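Local coordinates for putative MCP-type signal transduction protein (Campylobacter jejuni subsp. jejuni serotype O:2, PDB 4WY9), which probably serves as a chemotaxis receptor of the methyl-accepting type, using a periplasmic tandem-PAS domain for sensing, with ligands perhaps recognised indirectly, at residues I192-L197 with A219-N223; L208-S214 with S278-T284; G250-F255 with A267-S271. All coordinates share one frame; numbering follows the deposited sequence.

From the N terminus, helix 8-51 and the seven-stranded antiparallel sheet come before helix 190-196. Interaction 1 closes a short loop by bringing the end of that helix back to the edge strand 218-220. Strand 209-213 lies inside this loop, yet interaction 2 pairs it with the late strand 277-286. Interactions 1 and 2 therefore cross, and backbone bonds between Leu-211 and both Ala-219 and Ile-220 probably join them. Interaction 3 is a local hairpin contact nested inside the loop of interaction 2. Strand 264-274 links the two. Together they span the five-stranded sheet of what is probably the second PAS module, from one edge strand to the other.

Interaction 1: I192-L197 with A219-N223; sequences IATYLL and AIHPN. With ACT (acetate ion), chain B.
His-221, whose carbonyl O lies near Leu-197 CD1, carries the shortest polar bond here: NE2 donates to acetate O at 2.8 Å, nearly straight at 169°. The other ring nitrogen, ND1, accepts from Asn-223 N at 2.9 Å, and that donor lies in the ring plane. His-221 starts its side chain away from the helix segment; with CG anti to the backbone N (chi1 -171°) the ring reaches the acetate.

The contact with that helix is apolar, and Ile-220 is its centre. Its CD1 lies 3.5 Å from Ile-192 CG2 in the conformer given, with the two side chains nearly at right angles. Its other branch, CG2, meets Leu-196 CD2 at 3.8 Å and Leu-197 CD1 at the same distance. Leu-197 runs past Ile-220 in the reverse direction, and its second methyl, CD2, reaches Pro-222 CG at 4.0 Å. Helix 8-51 backs this packing through Tyr-23 and Ile-30.

Tyr-257 and Ser-260 also bond the acetate, which probably came from the crystallisation liquor. The helix thus packs on the edge strand of the PAS-like sheet, while the His-221 ring takes no part in that packing. Two bonds fix its rotation, and their directions are consistent with a neutral ring protonated on NE2.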
ATOM      1  N   ILE A 192      -7.402  -5.896  -0.304  0.62 10.95           N
ATOM      2  CA  ILE A 192      -8.254  -4.849   0.226  0.62 10.52           C
ATOM      3  C   ILE A 192      -9.575  -4.862  -0.535  0.62  9.17           C
ATOM      4  O   ILE A 192     -10.655  -4.685   0.056  0.62  9.59           O
ATOM      5  CB  ILE A 192      -7.589  -3.460   0.113  0.62 10.17           C
ATOM      6  CG1 ILE A 192      -6.206  -3.472   0.771  0.62 11.84           C
ATOM      7  CG2 ILE A 192      -8.481  -2.362   0.702  0.62  9.98           C
ATOM      8  CD1 ILE A 192      -6.267  -3.834   2.216  0.62 12.05           C
ATOM      9  N   ALA A 193      -9.511  -5.081  -1.836  1.00  9.43           N
ATOM     10  CA  ALA A 193     -10.701  -5.155  -2.672  1.00  9.96           C
ATOM     11  C   ALA A 193     -11.658  -6.261  -2.208  1.00  9.42           C
ATOM     12  O   ALA A 193     -12.868  -6.157  -2.387  1.00  9.18           O
ATOM     13  CB  ALA A 193     -10.327  -5.349  -4.122  1.00 11.09           C
ATOM     14  N   THR A 194     -11.120  -7.320  -1.613  1.00  9.86           N
ATOM     15  CA  THR A 194     -11.930  -8.397  -1.067  1.00 10.73           C
ATOM     16  C   THR A 194     -13.032  -7.861  -0.168  1.00  9.86           C
ATOM     17  O   THR A 194     -14.166  -8.373  -0.212  1.00 11.51           O
ATOM     18  CB  THR A 194     -11.069  -9.421  -0.290  1.00 12.65           C
ATOM     19  OG1 THR A 194     -10.264 -10.128  -1.229  1.00 14.83           O
ATOM     20  CG2 THR A 194     -11.906 -10.434   0.454  1.00 13.85           C
ATOM     21  N   TYR A 195     -12.747  -6.864   0.655  1.00  9.11           N
ATOM     22  CA  TYR A 195     -13.813  -6.278   1.468  1.00  9.81           C
ATOM     23  C   TYR A 195     -14.378  -5.001   0.853  1.00  9.00           C
ATOM     24  O   TYR A 195     -15.589  -4.764   0.913  1.00  9.84           O
ATOM     25  CB  TYR A 195     -13.380  -6.049   2.924  1.00 10.62           C
ATOM     26  CG  TYR A 195     -12.253  -5.075   3.190  1.00  8.32           C
ATOM     27  CD1 TYR A 195     -12.484  -3.712   3.287  1.00  8.91           C
ATOM     28  CD2 TYR A 195     -10.951  -5.529   3.409  1.00  9.39           C
ATOM     29  CE1 TYR A 195     -11.476  -2.822   3.560  1.00  8.75           C
ATOM     30  CE2 TYR A 195      -9.927  -4.644   3.670  1.00  9.61           C
ATOM     31  CZ  TYR A 195     -10.183  -3.301   3.788  1.00  9.63           C
ATOM     32  OH  TYR A 195      -9.135  -2.443   4.042  1.00 10.61           O
ATOM     33  N   LEU A 196     -13.548  -4.169   0.232  1.00  7.80           N
ATOM     34  CA  LEU A 196     -14.026  -2.890  -0.254  1.00  7.49           C
ATOM     35  C   LEU A 196     -15.020  -3.056  -1.400  1.00  8.56           C
ATOM     36  O   LEU A 196     -15.924  -2.232  -1.545  1.00  9.52           O
ATOM     37  CB  LEU A 196     -12.872  -1.968  -0.654  1.00  7.26           C
ATOM     38  CG  LEU A 196     -13.262  -0.555  -1.032  1.00  8.65           C
ATOM     39  CD1 LEU A 196     -13.944   0.139   0.099  1.00 11.54           C
ATOM     40  CD2 LEU A 196     -12.073   0.216  -1.541  1.00 11.58           C
ATOM     41  N   LEU A 197     -14.861  -4.115  -2.209  1.00  7.60           N
ATOM     42  CA  LEU A 197     -15.752  -4.392  -3.323  1.00  8.05           C
ATOM     43  C   LEU A 197     -16.604  -5.644  -3.122  1.00  8.64           C
ATOM     44  O   LEU A 197     -17.149  -6.194  -4.079  1.00 10.28           O
ATOM     45  CB  LEU A 197     -14.982  -4.516  -4.638  1.00  9.48           C
ATOM     46  CG  LEU A 197     -14.235  -3.273  -5.065  1.00  9.13           C
ATOM     47  CD1 LEU A 197     -13.462  -3.538  -6.346  1.00 10.78           C
ATOM     48  CD2 LEU A 197     -15.173  -2.095  -5.239  1.00 11.09           C
ATOM     49  N   ALA A 219      -6.188   3.253  -5.991  1.00  7.83           N
ATOM     50  CA  ALA A 219      -5.736   1.915  -5.637  1.00  7.96           C
ATOM     51  C   ALA A 219      -6.793   0.879  -5.968  1.00  7.84           C
ATOM     52  O   ALA A 219      -6.481  -0.245  -6.385  1.00  8.78           O
ATOM     53  CB  ALA A 219      -5.437   1.878  -4.161  1.00  8.36           C
ATOM     54  N   ILE A 220      -8.055   1.241  -5.767  1.00  8.04           N
ATOM     55  CA  ILE A 220      -9.190   0.377  -5.980  1.00  7.42           C
ATOM     56  C   ILE A 220     -10.328   1.187  -6.574  1.00  6.95           C
ATOM     57  O   ILE A 220     -10.658   2.256  -6.044  1.00  7.77           O
ATOM     58  CB  ILE A 220      -9.683  -0.308  -4.699  1.00  8.69           C
ATOM     59  CG1 ILE A 220      -8.585  -1.190  -4.080  1.00 10.37           C
ATOM     60  CG2 ILE A 220     -10.919  -1.155  -4.942  1.00 10.36           C
ATOM     61  CD1 ILE A 220      -8.858  -1.614  -2.687  1.00 11.50           C
ATOM     62  N   HIS A 221     -10.925   0.681  -7.656  1.00  7.81           N
ATOM     63  CA  HIS A 221     -12.124   1.233  -8.265  1.00  8.36           C
ATOM     64  C   HIS A 221     -12.878   0.050  -8.839  1.00  9.10           C
ATOM     65  O   HIS A 221     -12.267  -0.865  -9.378  1.00  8.94           O
ATOM     66  CB  HIS A 221     -11.774   2.271  -9.320  1.00  9.33           C
ATOM     67  CG  HIS A 221     -12.928   3.052  -9.865  1.00  9.16           C
ATOM     68  ND1 HIS A 221     -13.887   2.502 -10.693  1.00  9.55           N
ATOM     69  CD2 HIS A 221     -13.313   4.327  -9.669  1.00  9.17           C
ATOM     70  CE1 HIS A 221     -14.800   3.404 -10.968  1.00  9.61           C
ATOM     71  NE2 HIS A 221     -14.449   4.540 -10.374  1.00  8.96           N
ATOM     72  N   PRO A 222     -14.218   0.075  -8.809  1.00  8.65           N
ATOM     73  CA  PRO A 222     -14.982  -1.006  -9.443  1.00 10.16           C
ATOM     74  C   PRO A 222     -14.595  -1.245 -10.893  1.00 10.49           C
ATOM     75  O   PRO A 222     -14.629  -2.374 -11.370  1.00 10.88           O
ATOM     76  CB  PRO A 222     -16.429  -0.518  -9.301  1.00 12.30           C
ATOM     77  CG  PRO A 222     -16.428   0.347  -8.118  1.00 12.57           C
ATOM     78  CD  PRO A 222     -15.104   1.014  -8.080  1.00 10.39           C
ATOM     79  N   ASN A 223     -14.294  -0.176 -11.599  1.00 10.03           N
ATOM     80  CA  ASN A 223     -13.810  -0.277 -12.973  1.00 10.51           C
ATOM     81  C   ASN A 223     -12.314  -0.509 -12.917  1.00 11.90           C
ATOM     82  O   ASN A 223     -11.527   0.401 -12.668  1.00 11.41           O
ATOM     83  CB  ASN A 223     -14.168   1.003 -13.736  1.00 12.39           C
ATOM     84  CG  ASN A 223     -13.803   0.909 -15.218  1.00 15.24           C
ATOM     85  OD1 ASN A 223     -13.022   0.055 -15.613  1.00 16.16           O
ATOM     86  ND2 ASN A 223     -14.374   1.763 -16.008  1.00 19.91           N
TER
HETATM   87  C   ACT B 401     -15.740   7.900  -9.924  1.00 10.17           C
HETATM   88  O   ACT B 401     -15.641   7.023 -10.831  1.00 11.61           O
HETATM   89  OXT ACT B 401     -16.177   9.039 -10.253  1.00  9.46           O
HETATM   90  CH3 ACT B 401     -15.307   7.613  -8.529  1.00 10.85           C

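Interaction 2: L208-S214 with S278-T284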
ATOM      1  N   LEU A 208     -20.291   3.289  -6.074  1.00  7.59           N
ATOM      2  CA  LEU A 208     -18.860   3.151  -6.325  1.00  8.17           C
ATOM      3  C   LEU A 208     -18.138   3.184  -5.000  1.00  7.80           C
ATOM      4  O   LEU A 208     -18.385   4.082  -4.200  1.00  9.15           O
ATOM      5  CB  LEU A 208     -18.341   4.245  -7.251  1.00  9.04           C
ATOM      6  CG  LEU A 208     -19.048   4.371  -8.604  1.00  9.44           C
ATOM      7  CD1 LEU A 208     -18.566   5.604  -9.329  1.00 11.90           C
ATOM      8  CD2 LEU A 208     -18.862   3.136  -9.456  1.00 11.43           C
ATOM      9  N   ARG A 209     -17.223   2.233  -4.783  1.00  6.76           N
ATOM     10  CA  ARG A 209     -16.378   2.175  -3.610  1.00  6.60           C
ATOM     11  C   ARG A 209     -14.935   2.249  -4.060  1.00  7.17           C
ATOM     12  O   ARG A 209     -14.492   1.405  -4.850  1.00  8.34           O
ATOM     13  CB  ARG A 209     -16.666   0.925  -2.799  1.00  8.04           C
ATOM     14  CG  ARG A 209     -18.059   0.903  -2.211  1.00  7.33           C
ATOM     15  CD  ARG A 209     -18.468  -0.421  -1.642  1.00  7.98           C
ATOM     16  NE  ARG A 209     -18.845  -1.359  -2.667  1.00  8.24           N
ATOM     17  CZ  ARG A 209     -19.089  -2.656  -2.461  1.00  8.45           C
ATOM     18  NH1 ARG A 209     -18.893  -3.181  -1.271  1.00  8.33           N
ATOM     19  NH2 ARG A 209     -19.465  -3.423  -3.472  1.00 11.02           N
ATOM     20  N   VAL A 210     -14.219   3.269  -3.607  1.00  6.59           N
ATOM     21  CA  VAL A 210     -12.935   3.668  -4.147  1.00  6.41           C
ATOM     22  C   VAL A 210     -11.949   3.930  -3.038  1.00  5.62           C
ATOM     23  O   VAL A 210     -12.265   4.574  -2.033  1.00  7.02           O
ATOM     24  CB  VAL A 210     -13.081   4.923  -5.031  1.00  6.42           C
ATOM     25  CG1 VAL A 210     -11.760   5.363  -5.613  1.00  9.37           C
ATOM     26  CG2 VAL A 210     -14.136   4.719  -6.128  1.00  8.75           C
ATOM     27  N   LEU A 211     -10.716   3.423  -3.199  1.00  5.74           N
ATOM     28  CA  LEU A 211      -9.583   3.771  -2.335  1.00  5.68           C
ATOM     29  C   LEU A 211      -8.587   4.543  -3.179  1.00  6.16           C
ATOM     30  O   LEU A 211      -8.190   4.051  -4.228  1.00  7.82           O
ATOM     31  CB  LEU A 211      -8.932   2.556  -1.713  1.00  6.10           C
ATOM     32  CG  LEU A 211      -7.699   2.790  -0.864  1.00  7.17           C
ATOM     33  CD1 LEU A 211      -8.021   3.583   0.388  1.00  8.20           C
ATOM     34  CD2 LEU A 211      -7.023   1.477  -0.500  1.00  8.18           C
ATOM     35  N   LEU A 212      -8.177   5.711  -2.726  1.00  7.11           N
ATOM     36  CA  LEU A 212      -7.213   6.493  -3.477  1.00  7.19           C
ATOM     37  C   LEU A 212      -6.312   7.243  -2.536  1.00  6.71           C
ATOM     38  O   LEU A 212      -6.648   7.449  -1.358  1.00  8.96           O
ATOM     39  CB  LEU A 212      -7.904   7.399  -4.481  1.00 10.05           C
ATOM     40  CG  LEU A 212      -8.716   8.603  -4.114  1.00 11.43           C
ATOM     41  CD1 LEU A 212      -9.256   9.297  -5.346  1.00 11.12           C
ATOM     42  CD2 LEU A 212      -9.879   8.302  -3.174  1.00 13.32           C
ATOM     43  N   ASN A 213      -5.145   7.677  -3.013  1.00  7.39           N
ATOM     44  CA  ASN A 213      -4.322   8.505  -2.136  1.00  8.46           C
ATOM     45  C   ASN A 213      -4.758   9.971  -2.262  1.00  8.60           C
ATOM     46  O   ASN A 213      -5.604  10.307  -3.112  1.00  9.01           O
ATOM     47  CB  ASN A 213      -2.812   8.272  -2.353  1.00  8.70           C
ATOM     48  CG  ASN A 213      -2.265   8.801  -3.651  1.00  9.15           C
ATOM     49  OD1 ASN A 213      -2.910   9.522  -4.384  1.00 10.13           O
ATOM     50  ND2 ASN A 213      -0.992   8.481  -3.893  1.00  9.24           N
ATOM     51  N   SER A 214      -4.225  10.854  -1.434  1.00  9.90           N
ATOM     52  CA  SER A 214      -4.729  12.220  -1.394  1.00 10.59           C
ATOM     53  C   SER A 214      -4.415  12.973  -2.700  1.00 12.32           C
ATOM     54  O   SER A 214      -5.069  13.960  -3.011  1.00 12.81           O
ATOM     55  CB  SER A 214      -4.147  12.981  -0.194  1.00 11.90           C
ATOM     56  OG  SER A 214      -2.744  13.104  -0.277  1.00 13.55           O
ATOM     57  N   SER A 278      -1.091   9.832   2.787  1.00 11.41           N
ATOM     58  CA  SER A 278      -2.466  10.274   2.996  1.00 11.14           C
ATOM     59  C   SER A 278      -3.365   9.570   2.037  1.00  9.07           C
ATOM     60  O   SER A 278      -3.079   9.537   0.826  1.00  9.98           O
ATOM     61  CB  SER A 278      -2.574  11.774   2.837  1.00 12.57           C
ATOM     62  OG  SER A 278      -1.731  12.480   3.735  1.00 16.87           O
ATOM     63  N   TRP A 279      -4.480   9.033   2.543  1.00  9.28           N
ATOM     64  CA  TRP A 279      -5.394   8.234   1.774  1.00  8.37           C
ATOM     65  C   TRP A 279      -6.826   8.638   2.016  1.00  8.21           C
ATOM     66  O   TRP A 279      -7.123   9.319   2.999  1.00  9.59           O
ATOM     67  CB  TRP A 279      -5.194   6.742   2.084  1.00  8.41           C
ATOM     68  CG  TRP A 279      -3.809   6.275   1.846  1.00  7.92           C
ATOM     69  CD1 TRP A 279      -2.742   6.405   2.693  1.00 10.10           C
ATOM     70  CD2 TRP A 279      -3.329   5.591   0.688  1.00  8.68           C
ATOM     71  NE1 TRP A 279      -1.621   5.866   2.110  1.00 10.05           N
ATOM     72  CE2 TRP A 279      -1.939   5.364   0.882  1.00  8.94           C
ATOM     73  CE3 TRP A 279      -3.911   5.160  -0.488  1.00  9.89           C
ATOM     74  CZ2 TRP A 279      -1.155   4.710  -0.076  1.00 10.61           C
ATOM     75  CZ3 TRP A 279      -3.138   4.522  -1.432  1.00 10.05           C
ATOM     76  CH2 TRP A 279      -1.775   4.306  -1.211  1.00 10.08           C
ATOM     77  N   ALA A 280      -7.722   8.201   1.138  1.00  7.68           N
ATOM     78  CA  ALA A 280      -9.134   8.422   1.355  1.00  8.31           C
ATOM     79  C   ALA A 280      -9.947   7.270   0.814  1.00  7.44           C
ATOM     80  O   ALA A 280      -9.570   6.656  -0.199  1.00  7.89           O
ATOM     81  CB  ALA A 280      -9.596   9.727   0.702  1.00  9.63           C
ATOM     82  N   VAL A 281     -11.055   6.969   1.485  1.00  6.80           N
ATOM     83  CA  VAL A 281     -12.084   6.144   0.929  1.00  6.96           C
ATOM     84  C   VAL A 281     -13.186   7.052   0.426  1.00  6.25           C
ATOM     85  O   VAL A 281     -13.630   7.949   1.147  1.00  7.86           O
ATOM     86  CB  VAL A 281     -12.650   5.106   1.930  1.00  7.90           C
ATOM     87  CG1 VAL A 281     -13.772   4.305   1.306  1.00  8.48           C
ATOM     88  CG2 VAL A 281     -11.536   4.199   2.409  1.00  8.51           C
ATOM     89  N   LEU A 282     -13.609   6.826  -0.810  0.50  5.92           N
ATOM     90  CA  LEU A 282     -14.702   7.531  -1.478  0.50  6.26           C
ATOM     91  C   LEU A 282     -15.784   6.516  -1.734  0.50  6.40           C
ATOM     92  O   LEU A 282     -15.546   5.472  -2.335  0.50  7.18           O
ATOM     93  CB  LEU A 282     -14.196   8.151  -2.787  0.50  7.66           C
ATOM     94  CG  LEU A 282     -15.136   8.941  -3.707  0.50  9.47           C
ATOM     95  CD1 LEU A 282     -14.369   9.833  -4.659  0.50 10.65           C
ATOM     96  CD2 LEU A 282     -15.997   7.999  -4.512  0.50 12.26           C
ATOM     97  N   VAL A 283     -17.017   6.819  -1.333  1.00  6.42           N
ATOM     98  CA  VAL A 283     -18.152   5.969  -1.634  1.00  6.29           C
ATOM     99  C   VAL A 283     -19.293   6.823  -2.158  1.00  6.08           C
ATOM    100  O   VAL A 283     -19.613   7.870  -1.569  1.00  7.49           O
ATOM    101  CB  VAL A 283     -18.628   5.131  -0.423  1.00  6.60           C
ATOM    102  CG1 VAL A 283     -19.828   4.278  -0.795  1.00  8.33           C
ATOM    103  CG2 VAL A 283     -17.511   4.243   0.064  1.00  7.99           C
ATOM    104  N   THR A 284     -19.901   6.391  -3.255  1.00  7.69           N
ATOM    105  CA  THR A 284     -20.992   7.120  -3.867  1.00  8.79           C
ATOM    106  C   THR A 284     -22.307   6.370  -3.829  1.00  9.85           C
ATOM    107  O   THR A 284     -22.357   5.131  -3.688  1.00 12.66           O
ATOM    108  CB  THR A 284     -20.699   7.440  -5.311  1.00 11.39           C
ATOM    109  OG1 THR A 284     -20.779   6.250  -6.088  1.00 11.88           O
ATOM    110  CG2 THR A 284     -19.357   8.102  -5.479  1.00 14.77           C
TER
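Leu-212 and Ala-280 form an antiparallel hydrogen-bonded pair. Ala-280 N donates to Leu-212 O at 2.8 Å, and Leu-212 N returns a bond to Ala-280 O. Leu-212 CG sits between its backbone N and carbonyl carbon (chi1 70°), which leaves CD2 3.4 Å from Ala-280 O. Val-210 and Leu-282 make the next hydrogen-bonded pair. Their side chains lie alongside each other, pointing the same way, with Val-210 CB 4.1 Å from Leu-282 CB.

On the other face, Leu-211 CD1 meets Val-281 CG2 at 4.1 Å, and Arg-209 CG lies beside both methyls of Val-283. At one end, Asn-213 CB sits over a face of the Trp-279 six-membered ring, a CH-pi contact 3.9 Å from its centroid. Ser-214 N then bonds Ser-278 O. At the other end, Thr-284 OG1 accepts from Leu-208 N at 3.0 Å, while Thr-284 N donates to Leu-208 O.

Further out, helix 8-51 packs on the Val-281 and Val-283 face. Arg-209 NH1 bonds Asp-198 O and Tyr-23 OH of that helix. Asn-213 OD1 takes Phe-217 N, and Trp-279 NE1 is bonded to Ser-277 OG.

Segments 209-213 and 278-284 run antiparallel at 160°. Strand 277-286 is the central one of five in the PAS-like sheet, and 209-213 is its neighbour. Seven bonds between them satisfy backbone groups in a largely buried place. At the Leu-208 end, Thr-284 OG1 serves as acceptor for Leu-208 N, where a backbone carbonyl would in a regular pair.

Interaction 3: G250-F255 with A267-S271; sequences GKNGVF and AAINS
Asn-252 stacks its amide on that of Asn-270, the planes 26° apart and the side chains pointing the same way. They belong to a beta hairpin, strands 253-258 and 264-274, at one edge of the PAS-like sheet. Water 1 joins the stacked pair. It accepts from Asn-252 ND2 at 3.0 Å, and both Ser-271 O and Asn-270 OD1 lie within reach of its protons.

Asn-252 also stands in for a backbone acceptor. Its OD1 takes Ser-271 N at 2.8 Å, with an N-H...O angle of 163°. This continues the pairing beyond the strand proper, where Gly-253 and Ile-269 exchange two backbone bonds and Phe-255 and Ala-267 two more. The shortest of these is Phe-255 N to Ala-267 O, 2.7 Å.

Just before Asn-252 in the chain, helix 241-249 ends at Gly-250. This residue has positive phi and ends the helix in a Schellman motif. The Phe-255 ring comes close to Gly-253, which has no side chain. The ring turns its edge to Ile-269 CG1, with CE2 4.3 Å from it, and helix 241-249 packs on the same ring through Thr-243 and Ala-246. On the other face, in the conformer given, Val-254 CG2 lies 3.9 Å from Ala-268 CB, and helix 8-51 lies beyond Ala-268.

Ser-271 OG, anti to its carbonyl carbon (chi1 -66°), donates to Lys-251 O at 2.7 Å from above the carbonyl plane.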
ATOM      1  N   GLY A 250      -7.221  16.252   2.767  1.00 18.05           N
ATOM      2  CA  GLY A 250      -7.261  15.259   3.809  1.00 18.59           C
ATOM      3  C   GLY A 250      -8.431  15.412   4.759  1.00 18.41           C
ATOM      4  O   GLY A 250      -8.326  15.112   5.948  1.00 19.74           O
ATOM      5  N   LYS A 251      -9.566  15.888   4.243  1.00 16.52           N
ATOM      6  CA  LYS A 251     -10.740  16.124   5.042  1.00 17.92           C
ATOM      7  C   LYS A 251     -11.811  15.086   4.865  1.00 14.34           C
ATOM      8  O   LYS A 251     -11.761  14.279   3.941  1.00 13.30           O
ATOM      9  CB  LYS A 251     -11.261  17.502   4.786  1.00 20.97           C
ATOM     10  CG  LYS A 251     -10.279  18.591   5.235  1.00 25.78           C
ATOM     11  CD  LYS A 251     -10.770  19.925   4.798  1.00 34.12           C
ATOM     12  CE  LYS A 251     -10.005  21.091   5.443  1.00 37.20           C
ATOM     13  NZ  LYS A 251     -10.916  22.257   5.352  1.00 45.01           N
ATOM     14  N   ASN A 252     -12.817  15.122   5.751  1.00 14.56           N
ATOM     15  CA  ASN A 252     -13.986  14.266   5.625  1.00 14.48           C
ATOM     16  C   ASN A 252     -15.168  15.088   5.197  1.00 15.05           C
ATOM     17  O   ASN A 252     -15.231  16.286   5.470  1.00 19.45           O
ATOM     18  CB  ASN A 252     -14.336  13.541   6.936  1.00 13.33           C
ATOM     19  CG  ASN A 252     -13.189  12.706   7.497  1.00 13.95           C
ATOM     20  OD1 ASN A 252     -12.265  12.340   6.794  1.00 15.02           O
ATOM     21  ND2 ASN A 252     -13.252  12.409   8.784  1.00 16.38           N
ATOM     22  N   GLY A 253     -16.151  14.467   4.562  1.00 11.36           N
ATOM     23  CA  GLY A 253     -17.398  15.175   4.274  1.00 11.45           C
ATOM     24  C   GLY A 253     -18.259  14.415   3.313  1.00  9.20           C
ATOM     25  O   GLY A 253     -17.866  13.366   2.801  1.00  9.60           O
ATOM     26  N   VAL A 254     -19.461  14.904   3.062  0.64  9.07           N
ATOM     27  CA  VAL A 254     -20.374  14.341   2.090  0.64  7.69           C
ATOM     28  C   VAL A 254     -20.838  15.416   1.133  0.64  8.70           C
ATOM     29  O   VAL A 254     -21.306  16.476   1.553  0.64 11.63           O
ATOM     30  CB  VAL A 254     -21.611  13.658   2.757  0.64 10.12           C
ATOM     31  CG1 VAL A 254     -22.330  12.822   1.660  0.64 13.26           C
ATOM     32  CG2 VAL A 254     -21.188  12.751   3.881  0.64  8.16           C
ATOM     33  N   PHE A 255     -20.739  15.122  -0.148  1.00  8.58           N
ATOM     34  CA  PHE A 255     -20.860  16.092  -1.198  1.00  9.57           C
ATOM     35  C   PHE A 255     -21.795  15.651  -2.304  1.00  9.34           C
ATOM     36  O   PHE A 255     -21.968  14.459  -2.540  1.00 10.48           O
ATOM     37  CB  PHE A 255     -19.459  16.367  -1.813  1.00 11.15           C
ATOM     38  CG  PHE A 255     -18.435  16.727  -0.810  1.00 12.60           C
ATOM     39  CD1 PHE A 255     -18.357  17.988  -0.300  1.00 16.45           C
ATOM     40  CD2 PHE A 255     -17.571  15.761  -0.323  1.00 12.84           C
ATOM     41  CE1 PHE A 255     -17.433  18.327   0.662  1.00 15.94           C
ATOM     42  CE2 PHE A 255     -16.627  16.078   0.641  1.00 14.47           C
ATOM     43  CZ  PHE A 255     -16.554  17.365   1.126  1.00 16.37           C
ATOM     44  N   ALA A 267     -21.715  11.663  -2.505  1.00  9.43           N
ATOM     45  CA  ALA A 267     -20.404  11.037  -2.284  1.00 10.39           C
ATOM     46  C   ALA A 267     -19.897  11.369  -0.917  1.00 10.53           C
ATOM     47  O   ALA A 267     -19.876  12.548  -0.548  1.00 15.81           O
ATOM     48  CB  ALA A 267     -19.394  11.476  -3.323  1.00 12.96           C
ATOM     49  N   ALA A 268     -19.413  10.373  -0.192  1.00  7.15           N
ATOM     50  CA  ALA A 268     -18.746  10.613   1.057  1.00  7.31           C
ATOM     51  C   ALA A 268     -17.262  10.341   0.931  1.00  6.97           C
ATOM     52  O   ALA A 268     -16.845   9.413   0.212  1.00  7.12           O
ATOM     53  CB  ALA A 268     -19.324   9.775   2.164  1.00  9.60           C
ATOM     54  N   ILE A 269     -16.476  11.127   1.651  1.00  6.82           N
ATOM     55  CA  ILE A 269     -15.033  10.964   1.758  1.00  7.99           C
ATOM     56  C   ILE A 269     -14.684  10.762   3.208  1.00  7.79           C
ATOM     57  O   ILE A 269     -15.150  11.514   4.064  1.00  8.25           O
ATOM     58  CB  ILE A 269     -14.244  12.201   1.222  1.00 10.92           C
ATOM     59  CG1 ILE A 269     -14.556  12.424  -0.246  1.00 14.92           C
ATOM     60  CG2 ILE A 269     -12.753  12.104   1.447  1.00 14.31           C
ATOM     61  CD1 ILE A 269     -14.111  11.364  -1.085  1.00 16.97           C
ATOM     62  N   ASN A 270     -13.836   9.776   3.490  1.00  8.17           N
ATOM     63  CA  ASN A 270     -13.202   9.686   4.790  1.00  7.45           C
ATOM     64  C   ASN A 270     -11.699   9.595   4.543  1.00  7.89           C
ATOM     65  O   ASN A 270     -11.219   8.640   3.905  1.00  8.97           O
ATOM     66  CB  ASN A 270     -13.712   8.499   5.607  1.00  8.60           C
ATOM     67  CG  ASN A 270     -13.204   8.517   7.007  1.00  9.80           C
ATOM     68  OD1 ASN A 270     -12.022   8.291   7.249  1.00 11.30           O
ATOM     69  ND2 ASN A 270     -14.068   8.840   7.957  1.00 11.37           N
ATOM     70  N   SER A 271     -10.987  10.607   4.981  1.00  9.31           N
ATOM     71  CA  SER A 271      -9.568  10.744   4.802  1.00  9.53           C
ATOM     72  C   SER A 271      -8.814  10.277   6.009  1.00 10.90           C
ATOM     73  O   SER A 271      -9.206  10.545   7.145  1.00 13.42           O
ATOM     74  CB  SER A 271      -9.204  12.201   4.484  1.00 11.00           C
ATOM     75  OG  SER A 271      -9.716  12.595   3.244  1.00 12.09           O
TER
HETATM   76  O   HOH W   1     -10.994  10.540   9.153  1.00 25.11           O